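PDB 1KKO: methylaspartate ammonia-lyase, which catalyses the reversible, magnesium-dependent anti elimination of ammonia from L-threo-3-methylaspartate to give mesaconate, a step of glutamate degradation. Local coordinates for residues G241-G244 with L245-M249; A255-I258 with A259-K263; K293-R297 with L298-V302; L346-K350 with H351-A355. All coordinates share one frame; numbering follows the deposited sequence.

Interaction 1. Residues G241-G244 with L245-M249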
loop_
_atom_site.group_PDB
_atom_site.type_symbol
_atom_site.label_atom_id
_atom_site.label_comp_id
_atom_site.label_asym_id
_atom_site.label_seq_id
_atom_site.Cartn_x
_atom_site.Cartn_y
_atom_site.Cartn_z
ATOM N N GLY A 241 -8.451 -20.612 -15.649
ATOM C CA GLY A 241 -9.168 -21.609 -16.424
ATOM C C GLY A 241 -8.761 -21.735 -17.874
ATOM O O GLY A 241 -9.346 -22.545 -18.601
ATOM N N THR A 242 -7.751 -20.988 -18.310
ATOM C CA THR A 242 -7.431 -20.968 -19.744
ATOM C C THR A 242 -6.875 -22.280 -20.273
ATOM O O THR A 242 -7.068 -22.593 -21.445
ATOM C CB THR A 242 -6.494 -19.802 -20.116
ATOM O OG1 THR A 242 -5.309 -19.861 -19.317
ATOM C CG2 THR A 242 -7.152 -18.451 -19.821
ATOM N N ILE A 243 -6.187 -23.052 -19.441
ATOM C CA ILE A 243 -5.654 -24.332 -19.892
ATOM C C ILE A 243 -6.799 -25.268 -20.293
ATOM O O ILE A 243 -6.726 -25.931 -21.330
ATOM C CB ILE A 243 -4.717 -24.947 -18.826
ATOM C CG1 ILE A 243 -3.443 -24.102 -18.721
ATOM C CG2 ILE A 243 -4.353 -26.389 -19.175
ATOM C CD1 ILE A 243 -2.511 -24.477 -17.587
ATOM N N GLY A 244 -7.872 -25.290 -19.515
ATOM C CA GLY A 244 -9.037 -26.096 -19.862
ATOM C C GLY A 244 -9.617 -25.704 -21.210
ATOM O O GLY A 244 -10.065 -26.565 -21.982
ATOM N N LEU A 245 -9.605 -24.407 -21.504
ATOM C CA LEU A 245 -10.174 -23.921 -22.757
ATOM C C LEU A 245 -9.436 -24.411 -23.990
ATOM O O LEU A 245 -10.080 -24.692 -25.007
ATOM C CB LEU A 245 -10.214 -22.395 -22.776
ATOM C CG LEU A 245 -11.149 -21.720 -21.779
ATOM C CD1 LEU A 245 -11.036 -20.226 -21.919
ATOM C CD2 LEU A 245 -12.588 -22.160 -21.957
ATOM N N ILE A 246 -8.117 -24.545 -23.929
ATOM C CA ILE A 246 -7.359 -24.955 -25.108
ATOM C C ILE A 246 -7.258 -26.459 -25.260
ATOM O O ILE A 246 -6.864 -26.936 -26.318
ATOM C CB ILE A 246 -5.951 -24.306 -25.173
ATOM C CG1 ILE A 246 -5.082 -24.712 -23.983
ATOM C CG2 ILE A 246 -6.077 -22.796 -25.271
ATOM C CD1 ILE A 246 -3.606 -24.467 -24.233
ATOM N N PHE A 247 -7.633 -27.215 -24.229
ATOM C CA PHE A 247 -7.557 -28.673 -24.319
ATOM C C PHE A 247 -8.914 -29.366 -24.221
ATOM O O PHE A 247 -9.019 -30.485 -23.712
ATOM C CB PHE A 247 -6.588 -29.216 -23.272
ATOM C CG PHE A 247 -5.184 -28.760 -23.480
ATOM C CD1 PHE A 247 -4.518 -29.053 -24.661
ATOM C CD2 PHE A 247 -4.536 -28.007 -22.514
ATOM C CE1 PHE A 247 -3.235 -28.622 -24.864
ATOM C CE2 PHE A 247 -3.258 -27.574 -22.712
ATOM C CZ PHE A 247 -2.597 -27.876 -23.883
ATOM N N ASP A 248 -9.959 -28.702 -24.694
ATOM C CA ASP A 248 -11.278 -29.326 -24.755
ATOM C C ASP A 248 -11.776 -29.810 -23.379
ATOM O O ASP A 248 -12.545 -30.766 -23.303
ATOM C CB ASP A 248 -11.240 -30.523 -25.731
ATOM C CG ASP A 248 -10.620 -30.175 -27.095
ATOM O OD1 ASP A 248 -9.588 -30.768 -27.483
ATOM O OD2 ASP A 248 -11.095 -29.336 -27.859
HETATM N N MSE A 249 -11.334 -29.160 -22.302
HETATM C CA MSE A 249 -11.717 -29.541 -20.933
HETATM C C MSE A 249 -11.363 -30.990 -20.596
HETATM O O MSE A 249 -12.006 -31.617 -19.750
HETATM C CB MSE A 249 -13.209 -29.314 -20.705
HETATM C CG MSE A 249 -13.675 -27.914 -21.068
HETATM SE SE MSE A 249 -12.775 -26.508 -20.063
HETATM C CE MSE A 249 -13.638 -26.721 -18.409
#

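Interaction 2. Residues A255-I258 with A259-K263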
loop_
_atom_site.group_PDB
_atom_site.type_symbol
_atom_site.label_atom_id
_atom_site.label_comp_id
_atom_site.label_asym_id
_atom_site.label_seq_id
_atom_site.Cartn_x
_atom_site.Cartn_y
_atom_site.Cartn_z
ATOM N N ALA A 255 -3.344 -32.070 -17.837
ATOM C CA ALA A 255 -2.255 -32.547 -16.992
ATOM C C ALA A 255 -0.969 -32.728 -17.788
ATOM O O ALA A 255 0.108 -32.394 -17.318
ATOM C CB ALA A 255 -2.637 -33.839 -16.310
ATOM N N GLU A 256 -1.081 -33.256 -19.003
ATOM C CA GLU A 256 0.092 -33.424 -19.848
ATOM C C GLU A 256 0.790 -32.087 -20.064
ATOM O O GLU A 256 2.009 -31.986 -19.950
ATOM C CB GLU A 256 -0.297 -34.021 -21.206
ATOM C CG GLU A 256 0.848 -34.066 -22.208
ATOM C CD GLU A 256 0.400 -34.476 -23.598
ATOM O OE1 GLU A 256 -0.791 -34.296 -23.931
ATOM O OE2 GLU A 256 1.248 -34.976 -24.363
ATOM N N TYR A 257 0.010 -31.067 -20.407
ATOM C CA TYR A 257 0.569 -29.746 -20.658
ATOM C C TYR A 257 1.195 -29.156 -19.392
ATOM O O TYR A 257 2.307 -28.643 -19.418
ATOM C CB TYR A 257 -0.494 -28.792 -21.194
ATOM C CG TYR A 257 -0.001 -27.368 -21.206
ATOM C CD1 TYR A 257 0.938 -26.952 -22.138
ATOM C CD2 TYR A 257 -0.424 -26.458 -20.248
ATOM C CE1 TYR A 257 1.420 -25.658 -22.140
ATOM C CE2 TYR A 257 0.051 -25.159 -20.239
ATOM C CZ TYR A 257 0.970 -24.759 -21.188
ATOM O OH TYR A 257 1.433 -23.462 -21.177
ATOM N N ILE A 258 0.462 -29.218 -18.287
ATOM C CA ILE A 258 0.961 -28.688 -17.020
ATOM C C ILE A 258 2.273 -29.375 -16.649
ATOM O O ILE A 258 3.235 -28.727 -16.252
ATOM C CB ILE A 258 -0.102 -28.871 -15.922
ATOM C CG1 ILE A 258 -1.276 -27.916 -16.159
ATOM C CG2 ILE A 258 0.492 -28.612 -14.542
ATOM C CD1 ILE A 258 -2.511 -28.284 -15.409
ATOM N N ALA A 259 2.323 -30.693 -16.793
ATOM C CA ALA A 259 3.541 -31.433 -16.476
ATOM C C ALA A 259 4.714 -30.985 -17.352
ATOM O O ALA A 259 5.863 -30.937 -16.901
ATOM C CB ALA A 259 3.298 -32.926 -16.638
ATOM N N SER A 260 4.420 -30.653 -18.608
ATOM C CA SER A 260 5.451 -30.233 -19.549
ATOM C C SER A 260 6.099 -28.904 -19.168
ATOM O O SER A 260 7.173 -28.568 -19.660
ATOM C CB SER A 260 4.890 -30.154 -20.980
ATOM O OG SER A 260 4.164 -28.958 -21.216
ATOM N N LEU A 261 5.448 -28.139 -18.295
ATOM C CA LEU A 261 6.009 -26.863 -17.870
ATOM C C LEU A 261 7.122 -27.026 -16.839
ATOM O O LEU A 261 7.904 -26.099 -16.635
ATOM C CB LEU A 261 4.918 -25.960 -17.302
ATOM C CG LEU A 261 3.819 -25.527 -18.273
ATOM C CD1 LEU A 261 2.768 -24.726 -17.531
ATOM C CD2 LEU A 261 4.363 -24.715 -19.413
ATOM N N GLU A 262 7.218 -28.188 -16.196
ATOM C CA GLU A 262 8.205 -28.361 -15.136
ATOM C C GLU A 262 9.616 -28.049 -15.609
ATOM O O GLU A 262 10.381 -27.404 -14.902
ATOM C CB GLU A 262 8.149 -29.768 -14.521
ATOM C CG GLU A 262 8.895 -29.848 -13.196
ATOM C CD GLU A 262 8.778 -31.191 -12.494
ATOM O OE1 GLU A 262 7.907 -32.002 -12.862
ATOM O OE2 GLU A 262 9.560 -31.424 -11.547
ATOM N N LYS A 263 9.968 -28.518 -16.803
ATOM C CA LYS A 263 11.309 -28.284 -17.331
ATOM C C LYS A 263 11.634 -26.800 -17.455
ATOM O O LYS A 263 12.778 -26.393 -17.251
ATOM C CB LYS A 263 11.476 -28.958 -18.696
#

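Interaction 3. Residues K293-R297 with L298-V302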
loop_
_atom_site.group_PDB
_atom_site.type_symbol
_atom_site.label_atom_id
_atom_site.label_comp_id
_atom_site.label_asym_id
_atom_site.label_seq_id
_atom_site.Cartn_x
_atom_site.Cartn_y
_atom_site.Cartn_z
ATOM N N LYS A 293 -4.941 -36.648 -10.580
ATOM C CA LYS A 293 -4.720 -38.071 -10.848
ATOM C C LYS A 293 -3.730 -38.265 -11.987
ATOM O O LYS A 293 -2.796 -39.069 -11.889
ATOM C CB LYS A 293 -6.043 -38.752 -11.201
ATOM C CG LYS A 293 -5.953 -40.271 -11.327
ATOM C CD LYS A 293 -7.228 -40.872 -11.901
ATOM C CE LYS A 293 -7.143 -42.389 -11.984
ATOM N NZ LYS A 293 -8.252 -42.968 -12.786
ATOM N N GLU A 294 -3.923 -37.548 -13.088
ATOM C CA GLU A 294 -3.017 -37.692 -14.223
ATOM C C GLU A 294 -1.607 -37.149 -13.940
ATOM O O GLU A 294 -0.620 -37.727 -14.398
ATOM C CB GLU A 294 -3.614 -37.067 -15.488
ATOM C CG GLU A 294 -2.747 -37.194 -16.734
ATOM C CD GLU A 294 -2.602 -38.616 -17.260
ATOM O OE1 GLU A 294 -3.249 -39.545 -16.732
ATOM O OE2 GLU A 294 -1.820 -38.795 -18.218
ATOM N N LEU A 295 -1.498 -36.052 -13.189
ATOM C CA LEU A 295 -0.183 -35.507 -12.845
ATOM C C LEU A 295 0.635 -36.551 -12.093
ATOM O O LEU A 295 1.825 -36.755 -12.364
ATOM C CB LEU A 295 -0.329 -34.238 -12.006
ATOM C CG LEU A 295 -0.734 -32.995 -12.800
ATOM C CD1 LEU A 295 -1.029 -31.837 -11.857
ATOM C CD2 LEU A 295 0.338 -32.609 -13.783
ATOM N N THR A 296 -0.024 -37.194 -11.142
ATOM C CA THR A 296 0.584 -38.265 -10.367
ATOM C C THR A 296 0.994 -39.415 -11.282
ATOM O O THR A 296 2.123 -39.902 -11.217
ATOM C CB THR A 296 -0.408 -38.750 -9.321
ATOM O OG1 THR A 296 -0.661 -37.704 -8.369
ATOM C CG2 THR A 296 0.184 -39.887 -8.493
ATOM N N ARG A 297 0.089 -39.833 -12.161
ATOM C CA ARG A 297 0.403 -40.926 -13.078
ATOM C C ARG A 297 1.676 -40.638 -13.863
ATOM O O ARG A 297 2.487 -41.532 -14.094
ATOM C CB ARG A 297 -0.748 -41.179 -14.048
ATOM C CG ARG A 297 -0.631 -42.524 -14.759
ATOM C CD ARG A 297 -1.637 -42.720 -15.864
ATOM N NE ARG A 297 -1.375 -41.820 -16.982
ATOM C CZ ARG A 297 -0.390 -41.972 -17.852
ATOM N NH1 ARG A 297 0.434 -43.012 -17.757
ATOM N NH2 ARG A 297 -0.234 -41.092 -18.833
ATOM N N LEU A 298 1.848 -39.386 -14.275
ATOM C CA LEU A 298 3.013 -38.963 -15.036
ATOM C C LEU A 298 4.268 -38.803 -14.178
ATOM O O LEU A 298 5.370 -38.655 -14.713
ATOM C CB LEU A 298 2.727 -37.622 -15.713
ATOM C CG LEU A 298 1.612 -37.590 -16.756
ATOM C CD1 LEU A 298 1.290 -36.150 -17.097
ATOM C CD2 LEU A 298 1.990 -38.367 -18.003
ATOM N N GLY A 299 4.099 -38.821 -12.861
ATOM C CA GLY A 299 5.196 -38.592 -11.939
ATOM C C GLY A 299 5.642 -37.131 -11.937
ATOM O O GLY A 299 6.790 -36.819 -11.623
ATOM N N SER A 300 4.730 -36.230 -12.293
ATOM C CA SER A 300 5.040 -34.804 -12.342
ATOM C C SER A 300 5.230 -34.200 -10.956
ATOM O O SER A 300 4.546 -34.563 -10.011
ATOM C CB SER A 300 3.917 -34.044 -13.041
ATOM O OG SER A 300 4.223 -32.656 -13.108
ATOM N N GLY A 301 6.144 -33.245 -10.858
ATOM C CA GLY A 301 6.351 -32.531 -9.612
ATOM C C GLY A 301 5.578 -31.222 -9.571
ATOM O O GLY A 301 5.681 -30.480 -8.594
ATOM N N VAL A 302 4.806 -30.943 -10.617
ATOM C CA VAL A 302 4.038 -29.700 -10.687
ATOM C C VAL A 302 2.754 -29.857 -9.886
ATOM O O VAL A 302 2.091 -30.881 -9.946
ATOM C CB VAL A 302 3.700 -29.302 -12.138
ATOM C CG1 VAL A 302 2.960 -27.961 -12.169
ATOM C CG2 VAL A 302 4.956 -29.221 -12.992
#

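Interaction 4. Residues L346-K350 with H351-A355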
loop_
_atom_site.group_PDB
_atom_site.type_symbol
_atom_site.label_atom_id
_atom_site.label_comp_id
_atom_site.label_asym_id
_atom_site.label_seq_id
_atom_site.Cartn_x
_atom_site.Cartn_y
_atom_site.Cartn_z
ATOM N N LEU A 346 -6.589 -24.882 9.449
ATOM C CA LEU A 346 -6.394 -26.048 10.318
ATOM C C LEU A 346 -6.974 -27.308 9.680
ATOM O O LEU A 346 -6.382 -28.383 9.803
ATOM C CB LEU A 346 -7.028 -25.819 11.692
ATOM C CG LEU A 346 -6.452 -24.669 12.529
ATOM C CD1 LEU A 346 -7.011 -24.651 13.926
ATOM C CD2 LEU A 346 -4.945 -24.665 12.580
ATOM N N TYR A 347 -8.110 -27.201 8.999
ATOM C CA TYR A 347 -8.720 -28.365 8.363
ATOM C C TYR A 347 -7.808 -28.869 7.257
ATOM O O TYR A 347 -7.558 -30.077 7.131
ATOM C CB TYR A 347 -10.114 -28.028 7.805
ATOM C CG TYR A 347 -10.875 -29.263 7.405
ATOM C CD1 TYR A 347 -11.691 -29.906 8.311
ATOM C CD2 TYR A 347 -10.767 -29.788 6.138
ATOM C CE1 TYR A 347 -12.387 -31.046 7.967
ATOM C CE2 TYR A 347 -11.429 -30.938 5.788
ATOM C CZ TYR A 347 -12.246 -31.559 6.704
ATOM O OH TYR A 347 -12.929 -32.702 6.346
ATOM N N CYS A 348 -7.295 -27.952 6.445
ATOM C CA CYS A 348 -6.368 -28.323 5.383
ATOM C C CYS A 348 -5.149 -29.007 5.970
ATOM O O CYS A 348 -4.752 -30.088 5.519
ATOM C CB CYS A 348 -5.915 -27.093 4.596
ATOM S SG CYS A 348 -7.188 -26.389 3.525
ATOM N N ASN A 349 -4.544 -28.376 6.972
ATOM C CA ASN A 349 -3.326 -28.914 7.570
ATOM C C ASN A 349 -3.529 -30.317 8.141
ATOM O O ASN A 349 -2.673 -31.176 7.989
ATOM C CB ASN A 349 -2.777 -27.974 8.653
ATOM C CG ASN A 349 -2.222 -26.675 8.085
ATOM O OD1 ASN A 349 -2.127 -26.523 6.884
ATOM N ND2 ASN A 349 -1.832 -25.754 8.964
ATOM N N LYS A 350 -4.665 -30.540 8.784
ATOM C CA LYS A 350 -4.956 -31.834 9.387
ATOM C C LYS A 350 -5.058 -32.905 8.342
ATOM O O LYS A 350 -4.663 -34.050 8.582
ATOM C CB LYS A 350 -6.273 -31.772 10.164
ATOM C CG LYS A 350 -6.660 -33.098 10.822
ATOM C CD LYS A 350 -7.879 -32.922 11.710
ATOM C CE LYS A 350 -8.387 -34.248 12.238
ATOM N NZ LYS A 350 -9.768 -34.160 12.799
ATOM N N HIS A 351 -5.588 -32.553 7.180
ATOM C CA HIS A 351 -5.860 -33.535 6.148
ATOM C C HIS A 351 -4.798 -33.592 5.008
ATOM O O HIS A 351 -4.937 -34.356 4.054
ATOM C CB HIS A 351 -7.295 -33.324 5.681
ATOM C CG HIS A 351 -8.304 -33.492 6.784
ATOM N ND1 HIS A 351 -8.875 -32.437 7.459
ATOM C CD2 HIS A 351 -8.792 -34.611 7.376
ATOM C CE1 HIS A 351 -9.706 -32.890 8.380
ATOM N NE2 HIS A 351 -9.673 -34.210 8.349
ATOM N N GLY A 352 -3.702 -32.854 5.153
ATOM C CA GLY A 352 -2.610 -32.896 4.185
ATOM C C GLY A 352 -2.734 -32.006 2.965
ATOM O O GLY A 352 -1.913 -32.101 2.054
HETATM N N MSE A 353 -3.774 -31.170 2.936
HETATM C CA MSE A 353 -3.989 -30.193 1.870
HETATM C C MSE A 353 -3.146 -28.966 2.176
HETATM O O MSE A 353 -3.129 -28.498 3.317
HETATM C CB MSE A 353 -5.460 -29.789 1.819
HETATM C CG MSE A 353 -5.770 -28.637 0.870
HETATM SE SE MSE A 353 -5.468 -29.079 -0.999
HETATM C CE MSE A 353 -7.100 -30.015 -1.318
ATOM N N GLU A 354 -2.430 -28.446 1.187
ATOM C CA GLU A 354 -1.649 -27.234 1.403
ATOM C C GLU A 354 -2.614 -26.052 1.436
ATOM O O GLU A 354 -3.426 -25.856 0.522
ATOM C CB GLU A 354 -0.595 -27.041 0.321
ATOM C CG GLU A 354 0.462 -28.131 0.339
ATOM C CD GLU A 354 1.503 -27.980 -0.749
ATOM O OE1 GLU A 354 1.590 -26.896 -1.358
ATOM O OE2 GLU A 354 2.253 -28.952 -0.996
ATOM N N ALA A 355 -2.536 -25.279 2.511
ATOM C CA ALA A 355 -3.387 -24.107 2.682
ATOM C C ALA A 355 -2.691 -22.853 2.171
ATOM O O ALA A 355 -1.628 -22.491 2.652
ATOM C CB ALA A 355 -3.743 -23.954 4.129
HETATM O O HOH W 1 -0.742 -25.576 4.690
#

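Interaction 1. Residues G241-G244 with L245-M249
From Gly241 to Met249 the backbone makes one short helix, 242-246, and the turn that follows it, with Gly241 as the N-cap at positive phi and Phe247 as the first residue to leave helical angles. This helix follows barrel strand 234-238 in the TIM-barrel domain, a few residues after the magnesium ligand Asp238. Its internal bonds are mostly long and bent: Leu245 N reaches Gly241 O at 3.5 Å, and Ile246 N lies between Thr242 O and Ile243 O in a weak, shared bond. The sound one comes at the C-terminal end, where Met249 N donates to Gly244 O over 2.9 Å at 152°. The turn through Phe247 and Asp248, the latter at a phi of 58°, brings the chain round to that oxygen.

Ile243 and Phe247 run side by side, one turn apart. CG2 of Ile243, placed anti to its own backbone N, meets the rim of the phenyl ring in plane, 3.7 Å from Phe247 CD2. The same ring carbon lies near the carbonyl, Ile243 O to Phe247 CD2 being 3.2 Å. One face of the ring is covered towards its rim by CG1 of Ile246. Beyond the segment, Ile243 and Phe247 pack on helix 251-260, whereas Thr242 and Ile246 face helix 200-204; the hydroxyl of Thr242 bonds back to Val239 O. The selenomethionine Met249 bends at chi2 and chi3, curling back on the helix end until its SE lies 3.3 Å from Gly244 O, beside a residue with no side chain.

Interaction 2. Residues A255-I258 with A259-K263
The carbonyl oxygen of Tyr257 takes the hydroxyl of Ser260 at 2.6 Å from OG to O, and more weakly the amide of Leu261. This is a side-chain-to-backbone bond within helix 251-260, one of the helices on the outside of the TIM barrel. Ser260 OG stands between its own backbone N and carbonyl carbon (chi1 80°), which aims it back along the helix; it meets Tyr257 O in the carbonyl plane, on a lone pair. Arg212 on helix 209-225 is a second partner of this hydroxyl.

The backbone bonds change along the segment. Ala259 N to Ala255 O is a regular bond of 2.8 Å, nearly straight at 164°, and Ser260 N still reaches Glu256 O at 3.1 Å. At Leu261 the pattern shifts: its amide makes its better bond to Ile258 O, 3.1 Å away, while its reach to Tyr257 O is long and bent.

Tyr257 and Leu261 cross obliquely. The ring, carried by a CG anti to the backbone N (chi1 169°), swings towards the C-terminal end, and the leucine covers one face near the rim. Its two methyls divide the work, CD1 lying 3.9 Å from Tyr257 CE2 and CD2 sitting over the phenolic end. The phenol itself bonds to Gly208 O, and both side chains also rest on Leu211. The two side chains come closest at Leu261 CD2 and Tyr257 OH, 3.6 Å apart.

Interaction 3. Residues K293-R297 with L298-V302
Ser300 N to Leu295 O and Gly299 N to Thr296 O are the two backbone bonds of the Schellman motif that closes helix 281-298. The first spans 3.0 Å and is fairly straight at 158°; within that turn Gly299 N meets Thr296 O at 2.8 Å. Just before them, Leu298 N keeps the helical bond to Glu294 O at 3.0 Å. Gly299 has positive phi (72°), a conformation that favours glycine.

The charged contact is a salt bridge one turn apart, Glu294 with Arg297. The arginine grips side-on, its NE reaching Glu294 OE1 at 3.0 Å and its NH2 reaching Glu294 OE2 at 2.9 Å, both on the syn side of the carboxylate though tilted out of its plane. Bends at chi2 of Glu294 and chi3 of Arg297 fold the two chains together, and the paired bonds fix how the guanidinium is turned.

Van der Waals contact adds to both features. Leu298 lies against the ion pair, its CD2 3.6 Å from Arg297 NH2 and close to the carboxylate. Leu295 CD2 meets Ser300 CB and OG.

A further polar bond, Val302 N to Ser300 OG at 3.1 Å, forms an ST turn.

The loop leads from helix 281-298 into barrel strand 303-306. Glu294, Ser300 and Val302 face helix 251-260, while Gly301 N bonds to Glu262 OE1.

Interaction 4. Residues L346-K350 with H351-A355
The backbone leaves helix 339-351 through a Schellman motif at Gly352 and enters barrel strand 354-357, within a beta-alpha-beta unit of the TIM barrel. Met353 N returns to Cys348 O at 3.0 Å, while Gly352 N makes a long, weak bond to Asn349 O; the backbone angles of Gly352 call for glycine.

His351 carries the side-chain contact. Its ND1 donates to Tyr347 O at 2.7 Å, and its own backbone N reaches that oxygen at 3.2 Å from the opposite face of the carbonyl plane. The imidazole lies between two neighbours. CE1 sits over one face of the Tyr347 ring, 3.3 Å from Tyr347 CZ, with the planes at 39°; on the other side Lys350 CG stands 4.0 Å from the His351 ring centroid, a CH-pi contact. Towards the strand, Cys348 CB packs on Ala355 CB. A water bridges Asn349 OD1 and Ala355 N, while Tyr347 OH bonds to Asp321.

Donation by ND1 fixes a proton on that nitrogen and leaves the charge of the ring undecided; Lys350 NZ, 4.5 Å from His351 NE2, would probably disfavour a second proton.

How the interactions relate
All four contacts belong to the TIM-barrel domain and follow one another along the chain in numerical order. Interactions 1 to 3 form a continuous patch. Helix 242-246 and the residue after it lean on helix 251-260, Ile243 and Phe247 against Tyr257, contact centres about 14 Å apart. Interactions 2 and 3 are closer, about 9 Å between centres: Ala255 packs on Glu294, Ile258 on Val302. Interaction 4 stands apart, its centre about 20 Å from that of interaction 3, without touching. Interactions 3 and 4 both lead from an outer helix into a strand of the parallel sheet. Strand 303-306 runs up to the magnesium ligand Asp307, and strand 327-330, with substrate-binding Gln329, lies between it and strand 354-357.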